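Chorismate synthase (Campylobacter jejuni, PDB 1SQ1) probably catalyses the anti-1,4-elimination of phosphate from 5-enolpyruvylshikimate-3-phosphate to give chorismate, with reduced FMN as cofactor, in the last step of the shikimate pathway. Local coordinates at residues D224-D227 against S228-H232; N271-G274 against G275-G279; A350-N353 against N354-N357. All coordinates share one frame; numbering follows the deposited sequence.

Contact 1 of 3, residues D224-D227 against S228-H232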
loop_
_atom_site.group_PDB
_atom_site.type_symbol
_atom_site.label_atom_id
_atom_site.label_comp_id
_atom_site.label_asym_id
_atom_site.label_seq_id
_atom_site.Cartn_x
_atom_site.Cartn_y
_atom_site.Cartn_z
ATOM N N ASP A 224 1.777 -5.846 -11.106
ATOM C CA ASP A 224 0.383 -5.975 -10.689
ATOM C C ASP A 224 -0.415 -6.440 -11.901
ATOM O O ASP A 224 -1.543 -6.005 -12.145
ATOM C CB ASP A 224 -0.175 -4.661 -10.125
ATOM C CG ASP A 224 -1.352 -4.894 -9.164
ATOM O OD1 ASP A 224 -1.462 -6.021 -8.627
ATOM O OD2 ASP A 224 -2.147 -3.954 -8.929
ATOM N N LYS A 225 0.218 -7.344 -12.646
ATOM C CA LYS A 225 -0.329 -7.945 -13.849
ATOM C C LYS A 225 -1.554 -8.792 -13.518
ATOM O O LYS A 225 -1.657 -9.360 -12.430
ATOM C CB LYS A 225 0.751 -8.808 -14.501
ATOM C CG LYS A 225 2.044 -8.058 -14.810
ATOM C CD LYS A 225 2.993 -8.961 -15.578
ATOM C CE LYS A 225 4.095 -8.180 -16.267
ATOM N NZ LYS A 225 4.973 -9.090 -17.072
ATOM N N LEU A 226 -2.482 -8.880 -14.462
ATOM C CA LEU A 226 -3.687 -9.643 -14.239
ATOM C C LEU A 226 -3.406 -11.108 -13.901
ATOM O O LEU A 226 -4.098 -11.697 -13.069
ATOM C CB LEU A 226 -4.611 -9.544 -15.448
ATOM C CG LEU A 226 -5.902 -10.321 -15.185
ATOM C CD1 LEU A 226 -6.638 -9.700 -14.008
ATOM C CD2 LEU A 226 -6.758 -10.336 -16.423
ATOM N N ASP A 227 -2.409 -11.720 -14.532
ATOM C CA ASP A 227 -2.125 -13.117 -14.192
ATOM C C ASP A 227 -1.537 -13.193 -12.775
ATOM O O ASP A 227 -1.937 -14.053 -11.983
ATOM C CB ASP A 227 -1.201 -13.773 -15.233
ATOM C CG ASP A 227 -0.063 -12.884 -15.642
ATOM O OD1 ASP A 227 0.691 -13.256 -16.563
ATOM O OD2 ASP A 227 0.073 -11.803 -15.041
ATOM N N SER A 228 -0.611 -12.289 -12.445
ATOM C CA SER A 228 -0.027 -12.253 -11.098
ATOM C C SER A 228 -1.143 -12.204 -10.058
ATOM O O SER A 228 -1.255 -13.086 -9.215
ATOM C CB SER A 228 0.852 -11.014 -10.898
ATOM O OG SER A 228 2.097 -11.127 -11.561
ATOM N N LYS A 229 -1.960 -11.159 -10.119
ATOM C CA LYS A 229 -3.054 -10.998 -9.181
ATOM C C LYS A 229 -3.899 -12.242 -9.127
ATOM O O LYS A 229 -4.307 -12.671 -8.063
ATOM C CB LYS A 229 -3.942 -9.826 -9.591
ATOM C CG LYS A 229 -3.349 -8.454 -9.400
ATOM C CD LYS A 229 -4.207 -7.412 -10.093
ATOM C CE LYS A 229 -4.199 -6.111 -9.325
ATOM N NZ LYS A 229 -5.067 -6.198 -8.109
ATOM N N LEU A 230 -4.180 -12.823 -10.280
ATOM C CA LEU A 230 -5.019 -14.005 -10.302
ATOM C C LEU A 230 -4.351 -15.152 -9.587
ATOM O O LEU A 230 -4.988 -15.852 -8.802
ATOM C CB LEU A 230 -5.327 -14.402 -11.735
ATOM C CG LEU A 230 -6.329 -13.478 -12.416
ATOM C CD1 LEU A 230 -6.305 -13.746 -13.913
ATOM C CD2 LEU A 230 -7.725 -13.699 -11.822
ATOM N N ALA A 231 -3.064 -15.332 -9.864
ATOM C CA ALA A 231 -2.279 -16.399 -9.264
ATOM C C ALA A 231 -2.212 -16.251 -7.757
ATOM O O ALA A 231 -2.255 -17.237 -7.018
ATOM C CB ALA A 231 -0.886 -16.383 -9.834
ATOM N N HIS A 232 -2.102 -15.006 -7.318
ATOM C CA HIS A 232 -2.008 -14.652 -5.912
ATOM C C HIS A 232 -3.329 -14.937 -5.198
ATOM O O HIS A 232 -3.346 -15.551 -4.126
ATOM C CB HIS A 232 -1.629 -13.175 -5.820
ATOM C CG HIS A 232 -1.442 -12.651 -4.432
ATOM N ND1 HIS A 232 -2.444 -12.694 -3.482
ATOM C CD2 HIS A 232 -0.430 -11.950 -3.873
ATOM C CE1 HIS A 232 -2.056 -12.026 -2.405
ATOM N NE2 HIS A 232 -0.840 -11.566 -2.621
HETATM O O HOH W 1 2.995 -8.466 -11.798
#

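Contact 2 of 3, residues N271-G274 against G275-G279. With SO4 (sulfate ion), chain B.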
loop_
_atom_site.group_PDB
_atom_site.type_symbol
_atom_site.label_atom_id
_atom_site.label_comp_id
_atom_site.label_asym_id
_atom_site.label_seq_id
_atom_site.Cartn_x
_atom_site.Cartn_y
_atom_site.Cartn_z
ATOM N N ASN A 271 -6.460 -19.337 -28.633
ATOM C CA ASN A 271 -6.443 -18.731 -27.297
ATOM C C ASN A 271 -5.522 -19.471 -26.335
ATOM O O ASN A 271 -5.883 -19.726 -25.186
ATOM C CB ASN A 271 -7.862 -18.679 -26.704
ATOM C CG ASN A 271 -7.943 -17.811 -25.461
ATOM O OD1 ASN A 271 -7.211 -16.833 -25.330
ATOM N ND2 ASN A 271 -8.850 -18.151 -24.555
ATOM N N HIS A 272 -4.326 -19.808 -26.799
ATOM C CA HIS A 272 -3.377 -20.528 -25.967
ATOM C C HIS A 272 -2.969 -19.727 -24.752
ATOM O O HIS A 272 -2.720 -20.283 -23.683
ATOM C CB HIS A 272 -2.140 -20.871 -26.778
ATOM C CG HIS A 272 -2.403 -21.847 -27.879
ATOM N ND1 HIS A 272 -2.987 -23.073 -27.656
ATOM C CD2 HIS A 272 -2.156 -21.779 -29.209
ATOM C CE1 HIS A 272 -3.090 -23.723 -28.800
ATOM N NE2 HIS A 272 -2.593 -22.961 -29.760
ATOM N N SER A 273 -2.911 -18.415 -24.934
ATOM C CA SER A 273 -2.529 -17.485 -23.883
ATOM C C SER A 273 -3.466 -17.489 -22.676
ATOM O O SER A 273 -3.094 -17.038 -21.600
ATOM C CB SER A 273 -2.466 -16.073 -24.458
ATOM O OG SER A 273 -3.750 -15.676 -24.913
ATOM N N GLY A 274 -4.681 -17.985 -22.848
ATOM C CA GLY A 274 -5.608 -17.993 -21.729
ATOM C C GLY A 274 -6.331 -16.671 -21.527
ATOM O O GLY A 274 -7.144 -16.539 -20.609
ATOM N N GLY A 275 -6.038 -15.688 -22.381
ATOM C CA GLY A 275 -6.691 -14.391 -22.291
ATOM C C GLY A 275 -5.854 -13.281 -21.680
ATOM O O GLY A 275 -6.367 -12.210 -21.333
ATOM N N ILE A 276 -4.553 -13.532 -21.573
ATOM C CA ILE A 276 -3.612 -12.587 -20.983
ATOM C C ILE A 276 -2.310 -12.586 -21.780
ATOM O O ILE A 276 -1.773 -13.645 -22.091
ATOM C CB ILE A 276 -3.294 -12.998 -19.528
ATOM C CG1 ILE A 276 -4.577 -13.006 -18.690
ATOM C CG2 ILE A 276 -2.239 -12.060 -18.930
ATOM C CD1 ILE A 276 -4.355 -13.329 -17.240
ATOM N N LEU A 277 -1.806 -11.402 -22.111
ATOM C CA LEU A 277 -0.561 -11.281 -22.865
ATOM C C LEU A 277 0.208 -10.109 -22.301
ATOM O O LEU A 277 -0.278 -8.982 -22.336
ATOM C CB LEU A 277 -0.839 -11.013 -24.340
ATOM C CG LEU A 277 -1.373 -12.178 -25.167
ATOM C CD1 LEU A 277 -2.139 -11.643 -26.381
ATOM C CD2 LEU A 277 -0.214 -13.085 -25.558
ATOM N N GLY A 278 1.404 -10.365 -21.780
ATOM C CA GLY A 278 2.190 -9.292 -21.202
ATOM C C GLY A 278 1.671 -8.884 -19.836
ATOM O O GLY A 278 2.137 -7.908 -19.257
ATOM N N GLY A 279 0.696 -9.623 -19.319
ATOM C CA GLY A 279 0.156 -9.294 -18.015
ATOM C C GLY A 279 -1.108 -8.480 -18.087
ATOM O O GLY A 279 -1.666 -8.083 -17.068
HETATM S S SO4 B . 3.385 -13.564 -21.034
HETATM O O1 SO4 B . 4.333 -12.785 -21.860
HETATM O O2 SO4 B . 2.183 -12.748 -20.715
HETATM O O3 SO4 B . 2.957 -14.775 -21.764
HETATM O O4 SO4 B . 4.044 -13.953 -19.770
#

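Contact 3 of 3, residues A350-N353 against N354-N357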
loop_
_atom_site.group_PDB
_atom_site.type_symbol
_atom_site.label_atom_id
_atom_site.label_comp_id
_atom_site.label_asym_id
_atom_site.label_seq_id
_atom_site.Cartn_x
_atom_site.Cartn_y
_atom_site.Cartn_z
ATOM N N ALA A 350 -6.102 5.374 -16.829
ATOM C CA ALA A 350 -4.883 5.039 -17.567
ATOM C C ALA A 350 -4.745 5.874 -18.820
ATOM O O ALA A 350 -3.724 5.819 -19.512
ATOM C CB ALA A 350 -4.878 3.565 -17.939
ATOM N N ASN A 351 -5.771 6.662 -19.108
ATOM C CA ASN A 351 -5.755 7.481 -20.303
ATOM C C ASN A 351 -6.336 8.857 -20.044
ATOM O O ASN A 351 -7.423 8.984 -19.491
ATOM C CB ASN A 351 -6.548 6.781 -21.401
ATOM C CG ASN A 351 -6.373 7.435 -22.743
ATOM O OD1 ASN A 351 -6.766 8.586 -22.945
ATOM N ND2 ASN A 351 -5.764 6.711 -23.675
ATOM N N LEU A 352 -5.604 9.883 -20.462
ATOM C CA LEU A 352 -6.027 11.258 -20.270
ATOM C C LEU A 352 -7.408 11.533 -20.846
ATOM O O LEU A 352 -8.179 12.324 -20.287
ATOM C CB LEU A 352 -5.015 12.202 -20.896
ATOM C CG LEU A 352 -5.362 13.675 -20.701
ATOM C CD1 LEU A 352 -5.556 13.990 -19.221
ATOM C CD2 LEU A 352 -4.257 14.512 -21.293
ATOM N N ASN A 353 -7.714 10.887 -21.967
ATOM C CA ASN A 353 -9.012 11.042 -22.616
ATOM C C ASN A 353 -10.075 10.551 -21.630
ATOM O O ASN A 353 -11.032 11.263 -21.312
ATOM C CB ASN A 353 -9.060 10.203 -23.900
ATOM C CG ASN A 353 -10.363 10.387 -24.683
ATOM O OD1 ASN A 353 -10.699 9.569 -25.552
ATOM N ND2 ASN A 353 -11.094 11.465 -24.390
ATOM N N ASN A 354 -9.886 9.329 -21.145
ATOM C CA ASN A 354 -10.800 8.719 -20.189
ATOM C C ASN A 354 -11.027 9.661 -19.029
ATOM O O ASN A 354 -12.162 9.902 -18.609
ATOM C CB ASN A 354 -10.197 7.426 -19.654
ATOM C CG ASN A 354 -9.824 6.466 -20.757
ATOM O OD1 ASN A 354 -9.152 5.462 -20.518
ATOM N ND2 ASN A 354 -10.269 6.764 -21.977
ATOM N N LEU A 355 -9.920 10.187 -18.520
ATOM C CA LEU A 355 -9.930 11.089 -17.388
ATOM C C LEU A 355 -10.778 12.336 -17.643
ATOM O O LEU A 355 -11.645 12.674 -16.833
ATOM C CB LEU A 355 -8.492 11.458 -17.047
ATOM C CG LEU A 355 -8.209 11.869 -15.612
ATOM C CD1 LEU A 355 -8.775 10.847 -14.652
ATOM C CD2 LEU A 355 -6.713 12.004 -15.450
ATOM N N LYS A 356 -10.545 13.017 -18.764
ATOM C CA LYS A 356 -11.328 14.212 -19.091
ATOM C C LYS A 356 -12.810 13.840 -19.155
ATOM O O LYS A 356 -13.670 14.586 -18.677
ATOM C CB LYS A 356 -10.886 14.785 -20.435
ATOM C CG LYS A 356 -9.454 15.270 -20.441
ATOM C CD LYS A 356 -9.335 16.636 -19.802
ATOM C CE LYS A 356 -9.477 17.737 -20.837
ATOM N NZ LYS A 356 -8.321 17.744 -21.775
ATOM N N ASN A 357 -13.093 12.681 -19.752
ATOM C CA ASN A 357 -14.459 12.168 -19.875
ATOM C C ASN A 357 -15.033 11.937 -18.480
ATOM O O ASN A 357 -16.200 12.238 -18.212
ATOM C CB ASN A 357 -14.462 10.836 -20.638
ATOM C CG ASN A 357 -14.177 11.001 -22.120
ATOM O OD1 ASN A 357 -13.927 10.024 -22.823
ATOM N ND2 ASN A 357 -14.222 12.238 -22.604
#

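Contact 1 of 3, residues D224-D227 against S228-H232
The carboxylate of D227 turns to the N-H of the next residue, S228, in the first turn of the helix. OD2 accepts it on its anti side with N 2.7 Å away, but the donor N lies 34° out of the carboxylate plane and the N-H...O angle is only 132°, so the bond is bent. What puts OD2 there is the first torsion of D227: at 43°, CG sits between the backbone N and the carbonyl carbon. A sulfate, probably from the crystallisation liquor, lies near this side chain. The other carboxylate, D224, has the K229 chain to one side of its plane, the two side chains crossing obliquely. The salt bridge between D224 OD1 and K229 NZ is long at 3.6 Å, and OD1 is placed with some doubt. Both ends have a second partner: T6 OG1 for D224 OD2 and D342 for K229 NZ.

K225 is the N-cap. Its carbonyl O receives K229 N at 2.9 Å, opening the regular i to i+4 series that continues from L230 N to L226 O and from A231 N to D227 O. A water bridges the first turn, accepting from K225 N at 3.1 Å and donating to S228 OG at 2.8 Å. That hydroxyl is also bonded to H232 O of the second subunit, while K225 NZ reaches G236 O there. One turn apart on another flank, L226 CG rests 3.7 Å from L230 CD1.

The contact is thus the buried N-terminal turn of helix 226-235, wedged between two elements: L226 and L230 lie on I276 of strand 276-277, while L226 and K229 pack on C343 of helix 325-346.

Contact 2 of 3, residues N271-G274 against G275-G279
S273 and G275 meet where a type I beta turn, N271 to G274, runs into the short strand 276-277. The turn is closed by G274 N bonding to N271 O at 3.2 Å. With chi1 at 63°, S273 places OG between its backbone N and carbonyl carbon, within range of the N-H of G275. The bond is nearly straight (167°) but weak, 3.4 Å from N to OG. The same serine turns its CB to the strand: I276 O is 3.5 Å from it, and L277, with CG anti to its own carbonyl carbon (chi1 -73°), brings CD2 to 3.9 Å from that CB. N271 OD1 also approaches G275 N, though at an angle too poor for a bond. G274 and G275 both have positive phi, and at their backbone angles a CB would jam against the preceding carbonyl O.

Further on, G278 N donates to O2 of a sulfate, probably a crystallisation ion, at 2.7 Å. A239 N of the second subunit, a residue predicted to bind FMN, also bonds to the ion. The chemistry is mostly that of backbone amides and carbonyls, with S273 O bonded to K241 NZ of the second subunit; two backbone N-H groups from different subunits thus grip one anion.

Contact 3 of 3, residues A350-N353 against N354-N357
N354 lies across N351 at the N-terminal cap of the short helix 352-358, with N351 in the N-cap position. The CB of N354 lies 3.2 Å from the carbonyl O of N351. With chi1 at -55°, CG is opposite the carbonyl carbon and beside the backbone N, which turns the amide back towards the cap, 3.4 Å from N351 CB. At the tip, OD1 also lies against that CB, and ND2 sits 3.8 Å from both it and the carbonyl carbon of N353. The two side chains are about perpendicular, their amide planes 29° apart.

N351 does the capping itself: OD1 accepts N353 N at 2.7 Å, the donor lying in the plane of the amide carbonyl, so an otherwise spare N-H of the first turn is satisfied. Its backbone O takes L355 N, and K356 N and N357 N bond likewise to L352 O and N353 O, each at 2.9 Å.

This helix follows the long helix 325-346 and leans on the third subunit, where L355 packs on L345, L352 on G31, K356 on F145 and N354 on A358. Among its polar side chains, N353 and N357 stand one turn apart with amide planes 66° from each other, and N353 ND2 comes to 3.5 Å from N357 OD1.

Contacts 1 and 2 are both buried and border the second subunit; their centres are about 12 Å apart, and L226 N meets G279 O at 2.8 Å, tying the helix start to the glycine-rich loop. Contact 3 is at the surface, about 24 and 26 Å from the other two between centres, and faces the third subunit instead. Contacts 1 and 3 are both helix starts, yet they are dressed differently: a carboxylate, a loop carbonyl and a water meet N-H groups at the buried start, an asparagine amide at the outer one. Contact 2 has no helix, relying on a turn, glycines and one serine.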